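Long-range contacts in tRNA (cytosine(38)-C(5))-methyltransferase (Schizosaccharomyces pombe, PDB 6FDF), which methylates carbon 5 of cytosine 38 in the anticodon loop of tRNA(Asp), using S-adenosyl-L-methionine as methyl donor: residues Arg12-Tyr17 against Lys69-Phe74; Trp79-Ser84 against Ile122-Val127; Ser255-Ser260 against Gln277-Thr282; Phe281-Val286 against Cys307-Leu312. All blocks are in the same frame, centred on the assembly; numbering follows the deposited sequence. Where two conformers were deposited one is given.

Interaction 1: Arg12-Tyr17 against Lys69-Phe74; sequences RVLELY and KDFDAF. With SAH (S-adenosyl-L-homocysteine), chain E.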
# COMPACT_ATOMS: atom_id res chain seq x y z
N ARG A 12 -13.00 -17.63 -1.40
CA ARG A 12 -11.70 -17.98 -0.83
C ARG A 12 -10.63 -17.10 -1.46
O ARG A 12 -10.50 -17.05 -2.69
CB ARG A 12 -11.40 -19.46 -1.07
CG ARG A 12 -12.38 -20.41 -0.37
CD ARG A 12 -12.15 -21.87 -0.80
NE ARG A 12 -10.81 -22.37 -0.48
CZ ARG A 12 -10.45 -22.87 0.71
NH1 ARG A 12 -11.32 -22.91 1.71
NH2 ARG A 12 -9.22 -23.31 0.90
N VAL A 13 -9.87 -16.40 -0.61
CA VAL A 13 -8.89 -15.41 -1.05
C VAL A 13 -7.50 -15.82 -0.59
O VAL A 13 -7.31 -16.22 0.56
CB VAL A 13 -9.23 -14.01 -0.51
CG1 VAL A 13 -8.23 -12.98 -1.06
CG2 VAL A 13 -10.65 -13.63 -0.87
N LEU A 14 -6.52 -15.71 -1.49
CA LEU A 14 -5.11 -15.90 -1.16
C LEU A 14 -4.44 -14.53 -1.18
O LEU A 14 -4.47 -13.85 -2.21
CB LEU A 14 -4.44 -16.85 -2.14
CG LEU A 14 -2.94 -17.10 -1.97
CD1 LEU A 14 -2.66 -17.79 -0.64
CD2 LEU A 14 -2.42 -17.92 -3.14
N GLU A 15 -3.82 -14.15 -0.07
CA GLU A 15 -3.29 -12.79 0.11
C GLU A 15 -1.76 -12.88 0.12
O GLU A 15 -1.15 -13.11 1.16
CB GLU A 15 -3.87 -12.19 1.39
CG GLU A 15 -3.54 -10.73 1.65
CD GLU A 15 -4.19 -10.23 2.93
OE1 GLU A 15 -4.00 -9.04 3.27
OE2 GLU A 15 -4.89 -11.03 3.60
N LEU A 16 -1.16 -12.72 -1.05
CA LEU A 16 0.29 -12.85 -1.21
C LEU A 16 0.98 -11.52 -0.95
O LEU A 16 0.48 -10.46 -1.34
CB LEU A 16 0.62 -13.33 -2.62
CG LEU A 16 0.02 -14.69 -3.02
CD1 LEU A 16 0.15 -14.93 -4.51
CD2 LEU A 16 0.69 -15.79 -2.22
N TYR A 17 2.17 -11.59 -0.33
CA TYR A 17 2.89 -10.39 0.11
C TYR A 17 2.00 -9.56 1.04
O TYR A 17 1.74 -8.38 0.82
CB TYR A 17 3.37 -9.52 -1.07
CG TYR A 17 4.08 -10.22 -2.23
CD1 TYR A 17 3.36 -10.73 -3.30
CD2 TYR A 17 5.47 -10.30 -2.27
CE1 TYR A 17 4.01 -11.33 -4.38
CE2 TYR A 17 6.12 -10.90 -3.34
CZ TYR A 17 5.39 -11.41 -4.39
OH TYR A 17 6.02 -11.98 -5.47
N LYS A 69 1.15 -27.33 -6.59
CA LYS A 69 0.46 -28.10 -5.55
C LYS A 69 0.10 -27.23 -4.35
O LYS A 69 -0.95 -27.44 -3.72
CB LYS A 69 1.32 -29.28 -5.12
CG LYS A 69 1.55 -30.31 -6.21
CD LYS A 69 2.27 -31.55 -5.68
CE LYS A 69 1.37 -32.35 -4.75
NZ LYS A 69 1.91 -33.72 -4.49
N ASP A 70 0.96 -26.27 -4.01
CA ASP A 70 0.62 -25.32 -2.95
C ASP A 70 -0.62 -24.50 -3.32
O ASP A 70 -1.56 -24.38 -2.53
CB ASP A 70 1.80 -24.39 -2.66
CG ASP A 70 3.00 -25.12 -2.10
OD1 ASP A 70 2.82 -26.15 -1.41
OD2 ASP A 70 4.14 -24.65 -2.33
N PHE A 71 -0.61 -23.91 -4.52
CA PHE A 71 -1.77 -23.14 -4.96
C PHE A 71 -3.02 -24.00 -5.05
O PHE A 71 -4.13 -23.54 -4.76
CB PHE A 71 -1.47 -22.48 -6.31
CG PHE A 71 -0.52 -21.33 -6.22
CD1 PHE A 71 -0.90 -20.14 -5.62
CD2 PHE A 71 0.75 -21.43 -6.75
CE1 PHE A 71 -0.03 -19.07 -5.54
CE2 PHE A 71 1.63 -20.36 -6.68
CZ PHE A 71 1.24 -19.18 -6.07
N ASP A 72 -2.86 -25.27 -5.45
CA ASP A 72 -4.00 -26.19 -5.51
C ASP A 72 -4.60 -26.41 -4.13
O ASP A 72 -5.83 -26.42 -3.98
CB ASP A 72 -3.57 -27.53 -6.11
CG ASP A 72 -3.30 -27.45 -7.60
OD1 ASP A 72 -3.79 -26.50 -8.26
OD2 ASP A 72 -2.62 -28.36 -8.13
N ALA A 73 -3.75 -26.59 -3.12
CA ALA A 73 -4.24 -26.77 -1.76
C ALA A 73 -4.94 -25.51 -1.25
O ALA A 73 -5.95 -25.61 -0.55
CB ALA A 73 -3.09 -27.16 -0.84
N PHE A 74 -4.39 -24.33 -1.56
CA PHE A 74 -5.07 -23.09 -1.17
C PHE A 74 -6.46 -23.00 -1.78
O PHE A 74 -7.40 -22.55 -1.13
CB PHE A 74 -4.23 -21.88 -1.60
CG PHE A 74 -2.95 -21.72 -0.83
CD1 PHE A 74 -2.92 -21.95 0.54
CD2 PHE A 74 -1.79 -21.33 -1.47
CE1 PHE A 74 -1.74 -21.81 1.25
CE2 PHE A 74 -0.61 -21.18 -0.76
CZ PHE A 74 -0.58 -21.43 0.60
N SAH E . 0.62 -5.16 0.69
CA SAH E . 1.10 -5.32 2.05
CB SAH E . 2.60 -5.09 2.16
CG SAH E . 3.31 -5.39 0.84
SD SAH E . 4.98 -4.80 0.81
C SAH E . 0.35 -4.41 2.96
O SAH E . -0.59 -3.73 2.48
OXT SAH E . 0.69 -4.38 4.17
C5' SAH E . 5.68 -6.27 0.14
C4' SAH E . 5.67 -7.36 1.20
O4' SAH E . 6.07 -8.57 0.57
C3' SAH E . 6.62 -7.10 2.37
O3' SAH E . 5.94 -7.25 3.61
C2' SAH E . 7.67 -8.21 2.26
O2' SAH E . 8.04 -8.73 3.54
C1' SAH E . 6.94 -9.27 1.44
N9 SAH E . 7.82 -10.08 0.56
C8 SAH E . 8.79 -9.63 -0.27
N7 SAH E . 9.38 -10.67 -0.91
C5 SAH E . 8.78 -11.81 -0.51
C6 SAH E . 8.92 -13.25 -0.79
N6 SAH E . 9.84 -13.70 -1.67
N1 SAH E . 8.08 -14.09 -0.14
C2 SAH E . 7.16 -13.66 0.74
N3 SAH E . 6.99 -12.36 1.05
C4 SAH E . 7.76 -11.41 0.47
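Phe74 O receives NH2 of Arg12 at 2.8 Å, with an N-H...O angle of 159°. The oxygen lies near the guanidinium plane, but the nitrogen stands above the plane of the carbonyl. The arginine chain bends at chi3 (61°), which turns its tip toward the last turn of the helix. NE of the same group bonds to Asp75 O, so one guanidinium holds two backbone carbonyls where helix 68-74 ends. Further along the strand, Leu14 divides its two methyls between two rings. CD1 sits over one face of Phe74, 3.9 Å from the ring centroid, a CH-pi contact. CD2 meets the edge of Phe71, 3.6 Å from CE1. CG of Leu14 is anti to the backbone N (chi1 177°), and this directs the branch at the helix. Leu16 CD1 also comes to the Phe71 edge, more loosely, at 4.3 Å from CE1. Phe71 stacks in turn with Trp79 of the neighbouring strand 78-81. Past the strand end, Tyr17 CB lies 3.3 Å from O4' of S-adenosyl-L-homocysteine, and Tyr17 O takes a weak bond from the ligand amine. A helix roughly antiparallel to a strand ending at the cofactor is characteristic of the Rossmann-like fold of class I methyltransferases.

Interaction 2: Trp79-Ser84 against Ile122-Val127; sequences WTMSPS and ILIENV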
# COMPACT_ATOMS: atom_id res chain seq x y z
N TRP A 79 -6.79 -14.08 -6.01
CA TRP A 79 -5.43 -13.88 -5.52
C TRP A 79 -5.15 -12.38 -5.51
O TRP A 79 -5.37 -11.71 -6.52
CB TRP A 79 -4.38 -14.55 -6.39
CG TRP A 79 -4.43 -16.04 -6.52
CD1 TRP A 79 -5.34 -16.89 -5.96
CD2 TRP A 79 -3.54 -16.85 -7.28
NE1 TRP A 79 -5.05 -18.19 -6.32
CE2 TRP A 79 -3.95 -18.19 -7.14
CE3 TRP A 79 -2.42 -16.57 -8.06
CZ2 TRP A 79 -3.28 -19.24 -7.76
CZ3 TRP A 79 -1.75 -17.61 -8.68
CH2 TRP A 79 -2.19 -18.93 -8.53
N THR A 80 -4.66 -11.86 -4.38
CA THR A 80 -4.17 -10.49 -4.33
C THR A 80 -2.66 -10.52 -4.14
O THR A 80 -2.11 -11.45 -3.53
CB THR A 80 -4.83 -9.69 -3.19
OG1 THR A 80 -4.40 -10.20 -1.91
CG2 THR A 80 -6.35 -9.75 -3.29
N MET A 81 -1.97 -9.51 -4.67
CA MET A 81 -0.53 -9.49 -4.50
C MET A 81 -0.01 -8.07 -4.64
O MET A 81 -0.50 -7.29 -5.47
CB MET A 81 0.17 -10.41 -5.52
CG MET A 81 -0.19 -10.15 -6.96
SD MET A 81 0.44 -11.42 -8.08
CE MET A 81 -0.83 -12.66 -7.95
N SER A 82 0.99 -7.74 -3.83
CA SER A 82 1.74 -6.49 -3.93
C SER A 82 3.21 -6.90 -4.03
O SER A 82 3.97 -6.83 -3.05
CB SER A 82 1.47 -5.57 -2.73
OG SER A 82 2.02 -4.28 -2.96
N PRO A 83 3.64 -7.36 -5.20
CA PRO A 83 4.94 -8.02 -5.30
C PRO A 83 6.10 -7.04 -5.20
O PRO A 83 5.94 -5.82 -5.33
CB PRO A 83 4.90 -8.69 -6.68
CG PRO A 83 3.90 -7.89 -7.46
CD PRO A 83 2.86 -7.48 -6.45
N SER A 84 7.28 -7.60 -4.96
CA SER A 84 8.52 -6.84 -4.87
C SER A 84 9.21 -7.01 -6.22
O SER A 84 9.78 -8.07 -6.50
CB SER A 84 9.39 -7.34 -3.72
OG SER A 84 10.68 -6.76 -3.76
N ILE A 122 -7.72 -11.70 -10.12
CA ILE A 122 -6.38 -11.38 -9.63
C ILE A 122 -6.27 -9.87 -9.51
O ILE A 122 -6.69 -9.14 -10.41
CB ILE A 122 -5.28 -11.91 -10.57
CG1 ILE A 122 -5.41 -13.42 -10.75
CG2 ILE A 122 -3.90 -11.55 -10.03
CD1 ILE A 122 -4.46 -13.98 -11.78
N LEU A 123 -5.73 -9.40 -8.38
CA LEU A 123 -5.47 -7.99 -8.14
C LEU A 123 -3.98 -7.82 -7.87
O LEU A 123 -3.44 -8.47 -6.96
CB LEU A 123 -6.28 -7.47 -6.96
CG LEU A 123 -5.95 -6.04 -6.53
CD1 LEU A 123 -6.30 -5.10 -7.65
CD2 LEU A 123 -6.69 -5.67 -5.26
N ILE A 124 -3.32 -6.97 -8.65
CA ILE A 124 -1.89 -6.71 -8.53
C ILE A 124 -1.70 -5.23 -8.23
O ILE A 124 -2.31 -4.39 -8.90
CB ILE A 124 -1.13 -7.10 -9.81
CG1 ILE A 124 -1.47 -8.54 -10.21
CG2 ILE A 124 0.38 -6.98 -9.60
CD1 ILE A 124 -0.85 -8.95 -11.52
N GLU A 125 -0.87 -4.92 -7.24
CA GLU A 125 -0.53 -3.53 -6.91
C GLU A 125 0.98 -3.37 -6.96
O GLU A 125 1.72 -4.26 -6.56
CB GLU A 125 -1.08 -3.16 -5.53
CG GLU A 125 -0.97 -1.67 -5.20
CD GLU A 125 0.22 -1.34 -4.31
OE1 GLU A 125 1.06 -2.23 -4.06
OE2 GLU A 125 0.30 -0.19 -3.85
N ASN A 126 1.45 -2.23 -7.47
CA ASN A 126 2.89 -2.00 -7.52
C ASN A 126 3.15 -0.50 -7.60
O ASN A 126 2.23 0.31 -7.68
CB ASN A 126 3.52 -2.74 -8.69
CG ASN A 126 4.87 -3.33 -8.33
OD1 ASN A 126 5.90 -2.71 -8.57
ND2 ASN A 126 4.86 -4.51 -7.73
N VAL A 127 4.43 -0.14 -7.57
CA VAL A 127 4.83 1.26 -7.66
C VAL A 127 4.68 1.76 -9.09
O VAL A 127 4.73 0.98 -10.06
CB VAL A 127 6.27 1.47 -7.15
CG1 VAL A 127 6.40 0.99 -5.72
CG2 VAL A 127 7.26 0.77 -8.06
O HOH W 1 7.96 -3.57 -7.02
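Met81 and Ile124 run side by side and point the same way, with Met81 CG 3.8 Å from Ile124 CG1. Met81 CG lies between the backbone N and the carbonyl carbon (chi1 54°), and a bend at chi3 brings CE to 3.9 Å from Ile122 CG2. Pro83 extends this apolar face, its CD resting against Ile124 CG2. Leu123 and Thr80 occupy the other face, where helix 318-328 covers Leu123. Strands 78-81 and 121-127 are parallel neighbours, joined through helix 103-111 in a beta-alpha-beta crossover of the Rossmann-like sheet. Three backbone bonds tie them: Leu123 N to Trp79 O, Met81 N to Leu123 O and Glu125 N to Met81 O. Beyond the last, Ser82 OG donates to Glu125 OE1 at 2.5 Å, meeting it nearly along its C-O axis. Glu125 OE2 has a long, weak ion pair with Arg168. An alanine in place of Glu125 would probably leave the buried Ser82 hydroxyl without its acceptor, close to the cofactor that Ser82 touches, and Arg168 without this charge. At the C-terminal end Asn126 ND2 reaches Pro83 O at 2.9 Å, a weak bond. A water donates to Asn126 OD1 at 2.7 Å and weakly to Pro83 O.

Interaction 3: Ser255-Ser260 against Gln277-Thr282; sequences SILQMS and QLRYFT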
# COMPACT_ATOMS: atom_id res chain seq x y z
N SER A 255 6.17 14.26 4.18
CA SER A 255 6.10 15.62 4.68
C SER A 255 6.14 15.64 6.21
O SER A 255 5.94 14.61 6.87
CB SER A 255 4.81 16.30 4.22
OG SER A 255 4.67 16.25 2.81
N ILE A 256 6.41 16.81 6.76
CA ILE A 256 6.34 17.03 8.20
C ILE A 256 5.32 18.13 8.46
O ILE A 256 4.92 18.87 7.56
CB ILE A 256 7.71 17.39 8.82
CG1 ILE A 256 8.36 18.56 8.10
CG2 ILE A 256 8.64 16.16 8.79
CD1 ILE A 256 9.61 19.09 8.78
N LEU A 257 4.90 18.24 9.72
CA LEU A 257 3.76 19.05 10.13
C LEU A 257 4.23 20.26 10.93
O LEU A 257 4.88 20.11 11.97
CB LEU A 257 2.78 18.22 10.97
CG LEU A 257 1.51 18.97 11.38
CD1 LEU A 257 0.61 19.21 10.18
CD2 LEU A 257 0.77 18.19 12.46
N GLN A 258 3.86 21.45 10.47
CA GLN A 258 4.04 22.68 11.24
C GLN A 258 2.88 22.84 12.21
O GLN A 258 1.72 22.94 11.79
CB GLN A 258 4.11 23.89 10.31
CG GLN A 258 4.02 25.23 11.04
CD GLN A 258 3.99 26.42 10.09
OE1 GLN A 258 4.52 26.35 8.98
NE2 GLN A 258 3.37 27.51 10.52
N MET A 259 3.18 22.86 13.51
CA MET A 259 2.16 23.07 14.52
C MET A 259 1.99 24.54 14.92
O MET A 259 0.98 24.89 15.53
CB MET A 259 2.46 22.24 15.77
CG MET A 259 2.38 20.74 15.52
SD MET A 259 2.35 19.74 17.03
CE MET A 259 4.06 19.86 17.56
N SER A 260 2.96 25.39 14.61
CA SER A 260 2.81 26.81 14.92
C SER A 260 1.85 27.47 13.93
O SER A 260 1.47 26.90 12.91
CB SER A 260 4.18 27.50 14.90
OG SER A 260 4.61 27.71 13.56
N GLN A 277 7.67 24.59 15.28
CA GLN A 277 7.13 23.44 16.01
C GLN A 277 6.83 22.30 15.04
O GLN A 277 5.72 21.77 14.98
CB GLN A 277 5.88 23.83 16.80
CG GLN A 277 6.06 25.02 17.73
CD GLN A 277 4.79 25.36 18.49
OE1 GLN A 277 4.28 26.47 18.39
NE2 GLN A 277 4.27 24.39 19.23
N LEU A 278 7.86 21.92 14.28
CA LEU A 278 7.72 20.88 13.27
C LEU A 278 7.82 19.51 13.93
O LEU A 278 8.73 19.25 14.72
CB LEU A 278 8.81 21.03 12.22
CG LEU A 278 8.77 22.34 11.44
CD1 LEU A 278 10.13 22.65 10.82
CD2 LEU A 278 7.71 22.27 10.36
N ARG A 279 6.89 18.62 13.58
CA ARG A 279 6.91 17.25 14.06
C ARG A 279 6.64 16.29 12.90
O ARG A 279 6.03 16.66 11.90
CB ARG A 279 5.89 17.01 15.18
CG ARG A 279 4.42 17.05 14.75
CD ARG A 279 3.54 16.54 15.90
NE ARG A 279 2.10 16.65 15.69
CZ ARG A 279 1.36 15.74 15.07
NH1 ARG A 279 1.92 14.65 14.56
NH2 ARG A 279 0.04 15.92 14.94
N TYR A 280 7.09 15.05 13.06
CA TYR A 280 6.67 13.98 12.17
C TYR A 280 5.21 13.64 12.43
O TYR A 280 4.70 13.82 13.54
CB TYR A 280 7.54 12.73 12.36
CG TYR A 280 9.01 13.00 12.11
CD1 TYR A 280 9.49 13.15 10.81
CD2 TYR A 280 9.92 13.09 13.16
CE1 TYR A 280 10.83 13.40 10.57
CE2 TYR A 280 11.26 13.34 12.93
CZ TYR A 280 11.71 13.49 11.62
OH TYR A 280 13.05 13.74 11.38
N PHE A 281 4.53 13.15 11.39
CA PHE A 281 3.26 12.47 11.63
C PHE A 281 3.51 11.25 12.49
O PHE A 281 4.53 10.57 12.35
CB PHE A 281 2.61 12.07 10.30
CG PHE A 281 2.11 13.23 9.50
CD1 PHE A 281 0.90 13.83 9.80
CD2 PHE A 281 2.84 13.72 8.43
CE1 PHE A 281 0.43 14.91 9.06
CE2 PHE A 281 2.38 14.80 7.69
CZ PHE A 281 1.18 15.39 8.01
N THR A 282 2.58 10.97 13.40
CA THR A 282 2.66 9.74 14.17
C THR A 282 2.33 8.55 13.27
O THR A 282 1.73 8.70 12.21
CB THR A 282 1.70 9.78 15.36
OG1 THR A 282 0.36 9.61 14.89
CG2 THR A 282 1.81 11.10 16.10
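Strands 256-258 and 278-279 pair antiparallel in a small three-stranded sheet, apart from the large cofactor-binding sheet. Leu257 and Arg279 form the hydrogen-bonded pair: Leu257 N gives to Arg279 O at 2.9 Å, and Arg279 N returns one to Leu257 O at 3.0 Å. Met259 N adds a third bond to Gln277 O. Arg279 CG lies between the backbone N and the carbonyl carbon (chi1 70°), and the chain runs extended to NE alongside Leu257. Leu257 CD2 sits over one face of the guanidinium, offset toward its rim and 3.4 Å from NH2. Met259 crosses the arginine at about a right angle and brings SD to the guanidinium edge, 3.4 Å from NE. NH1 bonds to Tyr280 O at 3.1 Å and forms a salt bridge with Glu285. A leucine in place of Arg279 would probably leave the buried Glu285 without its charge partner and Tyr280 O without this donor. On the other face, Ile256 CD1 meets Leu278 CD2 at 4.0 Å, while its CG2 packs 3.7 Å from Tyr280 CD1. The guanidinium is flanked by leucine and methionine, while NH1 and NH2 have hydrogen-bond partners; low polarity around it would probably strengthen the pull of Glu285.

Interaction 4: Phe281-Val286 against Cys307-Leu312; sequences FTAREV and CMYRLL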
# COMPACT_ATOMS: atom_id res chain seq x y z
N PHE A 281 4.53 13.15 11.39
CA PHE A 281 3.26 12.47 11.63
C PHE A 281 3.51 11.25 12.49
O PHE A 281 4.53 10.57 12.35
CB PHE A 281 2.61 12.07 10.30
CG PHE A 281 2.11 13.23 9.50
CD1 PHE A 281 0.90 13.83 9.80
CD2 PHE A 281 2.84 13.72 8.43
CE1 PHE A 281 0.43 14.91 9.06
CE2 PHE A 281 2.38 14.80 7.69
CZ PHE A 281 1.18 15.39 8.01
N THR A 282 2.58 10.97 13.40
CA THR A 282 2.66 9.74 14.17
C THR A 282 2.33 8.55 13.27
O THR A 282 1.73 8.70 12.21
CB THR A 282 1.70 9.78 15.36
OG1 THR A 282 0.36 9.61 14.89
CG2 THR A 282 1.81 11.10 16.10
N ALA A 283 2.72 7.35 13.71
CA ALA A 283 2.39 6.17 12.92
C ALA A 283 0.88 5.98 12.81
O ALA A 283 0.40 5.52 11.77
CB ALA A 283 3.05 4.92 13.51
N ARG A 284 0.14 6.35 13.85
CA ARG A 284 -1.32 6.29 13.77
C ARG A 284 -1.85 7.23 12.69
O ARG A 284 -2.77 6.89 11.95
CB ARG A 284 -1.94 6.64 15.13
CG ARG A 284 -3.46 6.82 15.07
CD ARG A 284 -4.14 5.50 14.75
NE ARG A 284 -3.89 4.49 15.77
CZ ARG A 284 -4.15 3.20 15.60
NH1 ARG A 284 -4.66 2.77 14.46
NH2 ARG A 284 -3.90 2.34 16.59
N GLU A 285 -1.26 8.43 12.59
CA GLU A 285 -1.70 9.38 11.57
C GLU A 285 -1.34 8.88 10.18
O GLU A 285 -2.13 9.04 9.24
CB GLU A 285 -1.10 10.75 11.85
CG GLU A 285 -1.65 11.38 13.13
CD GLU A 285 -0.87 12.60 13.58
OE1 GLU A 285 0.31 12.72 13.21
OE2 GLU A 285 -1.44 13.43 14.32
N VAL A 286 -0.16 8.28 10.02
CA VAL A 286 0.20 7.69 8.74
C VAL A 286 -0.78 6.58 8.37
O VAL A 286 -1.27 6.52 7.24
CB VAL A 286 1.66 7.18 8.77
CG1 VAL A 286 2.00 6.45 7.48
CG2 VAL A 286 2.63 8.34 9.01
N CYS A 307 9.21 0.59 13.96
CA CYS A 307 9.04 -0.46 12.96
C CYS A 307 7.72 -0.31 12.21
O CYS A 307 7.64 -0.69 11.04
CB CYS A 307 9.14 -1.83 13.63
SG CYS A 307 10.80 -2.21 14.24
N MET A 308 6.69 0.23 12.86
CA MET A 308 5.42 0.44 12.18
C MET A 308 5.55 1.43 11.03
O MET A 308 4.92 1.25 9.98
CB MET A 308 4.35 0.93 13.17
CG MET A 308 3.73 -0.17 14.02
SD MET A 308 2.98 -1.51 13.07
CE MET A 308 1.72 -0.66 12.13
N TYR A 309 6.35 2.49 11.20
CA TYR A 309 6.59 3.40 10.08
C TYR A 309 7.14 2.64 8.87
O TYR A 309 6.77 2.93 7.73
CB TYR A 309 7.59 4.49 10.46
CG TYR A 309 7.10 5.62 11.34
CD1 TYR A 309 6.15 6.52 10.88
CD2 TYR A 309 7.64 5.82 12.61
CE1 TYR A 309 5.73 7.58 11.67
CE2 TYR A 309 7.22 6.87 13.41
CZ TYR A 309 6.27 7.75 12.93
OH TYR A 309 5.85 8.80 13.71
N ARG A 310 8.02 1.66 9.11
CA ARG A 310 8.59 0.93 7.99
C ARG A 310 7.56 0.04 7.32
O ARG A 310 7.52 -0.07 6.09
CB ARG A 310 9.78 0.10 8.47
CG ARG A 310 10.82 0.94 9.19
CD ARG A 310 12.04 0.12 9.59
NE ARG A 310 13.00 0.94 10.32
CZ ARG A 310 13.43 0.69 11.55
NH1 ARG A 310 13.01 -0.39 12.19
NH2 ARG A 310 14.30 1.50 12.13
N LEU A 311 6.71 -0.61 8.13
CA LEU A 311 5.67 -1.47 7.57
C LEU A 311 4.63 -0.64 6.83
O LEU A 311 4.15 -1.03 5.76
CB LEU A 311 5.02 -2.28 8.69
CG LEU A 311 5.93 -3.28 9.40
CD1 LEU A 311 5.20 -3.95 10.57
CD2 LEU A 311 6.43 -4.32 8.41
N LEU A 312 4.25 0.51 7.40
CA LEU A 312 3.27 1.38 6.75
C LEU A 312 3.84 1.96 5.46
O LEU A 312 3.11 2.12 4.47
CB LEU A 312 2.85 2.49 7.71
CG LEU A 312 1.89 2.01 8.80
CD1 LEU A 312 1.79 3.03 9.95
CD2 LEU A 312 0.51 1.73 8.21
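Tyr309 lays its ring against the start of helix 283-289, with the Ala283 methyl over one face. Ala283 CB is 4.3 Å from the ring centroid and 12° off the ring normal, a CH-pi contact. The small alanine is consistent with the close approach of the backbones, Ala283 CA and Tyr309 CA being 5.8 Å apart. Val286 comes from another direction: its CG2 meets the ring edge, 4.2 Å from CE1, and the two side chains cross at about a right angle. The phenol tip reaches past the alanine to the backbone before the helix. There Tyr309 OH donates to Phe281 O at 2.6 Å, in the carbonyl plane and on a lone pair. The oxygen also lies close to the plane of the ring. This bond and the methyl over the face would together limit rotation of the ring. Tyr309 CG is anti to its carbonyl carbon (chi1 -75°), and the ring thereby extends from helix 305-313 to the neighbouring helix start.

The tyrosine is anchored just ahead of a capping box. Thr282 is the N-cap, and its OG1 accepts from Glu285 N at 3.1 Å. In return Thr282 N gives to Glu285 OE1 at 2.9 Å, meeting the carboxylate from above its plane. Thr282 OG1 also bonds to Glu207, and Ala283 N is taken by Glu305 of the partner helix.

One turn on from Tyr309, Leu312 points toward helix 283-289. Its CD1 rests 3.4 Å from Ala283 O, and its CB faces Val286 CG1 at 4.1 Å. Met308 CB, one turn before Leu312, closes on the Ala283 methyl.

In the fold
Interactions 1 and 2 share the large sheet, where strands 11-16 and 78-81 are neighbours. They touch directly: Leu16 N lies 2.9 Å from Thr80 O, and Phe71 CD1 is 3.3 Å from Trp79 CZ2. Both end at the cofactor pocket, through Tyr17 and Ser82. The Pro83 side chain is about 4 Å from that of Cys85, the predicted catalytic residue. Interactions 3 and 4 share Phe281 and Thr282, and Arg279 NH1 to Glu285 OE1 is a 2.9 Å salt bridge between them. Interaction 3 lies about 42 Å from interaction 1, centre to centre. Interaction 4 stands between, its Leu312 side chain about 7 Å from S-adenosyl-L-homocysteine.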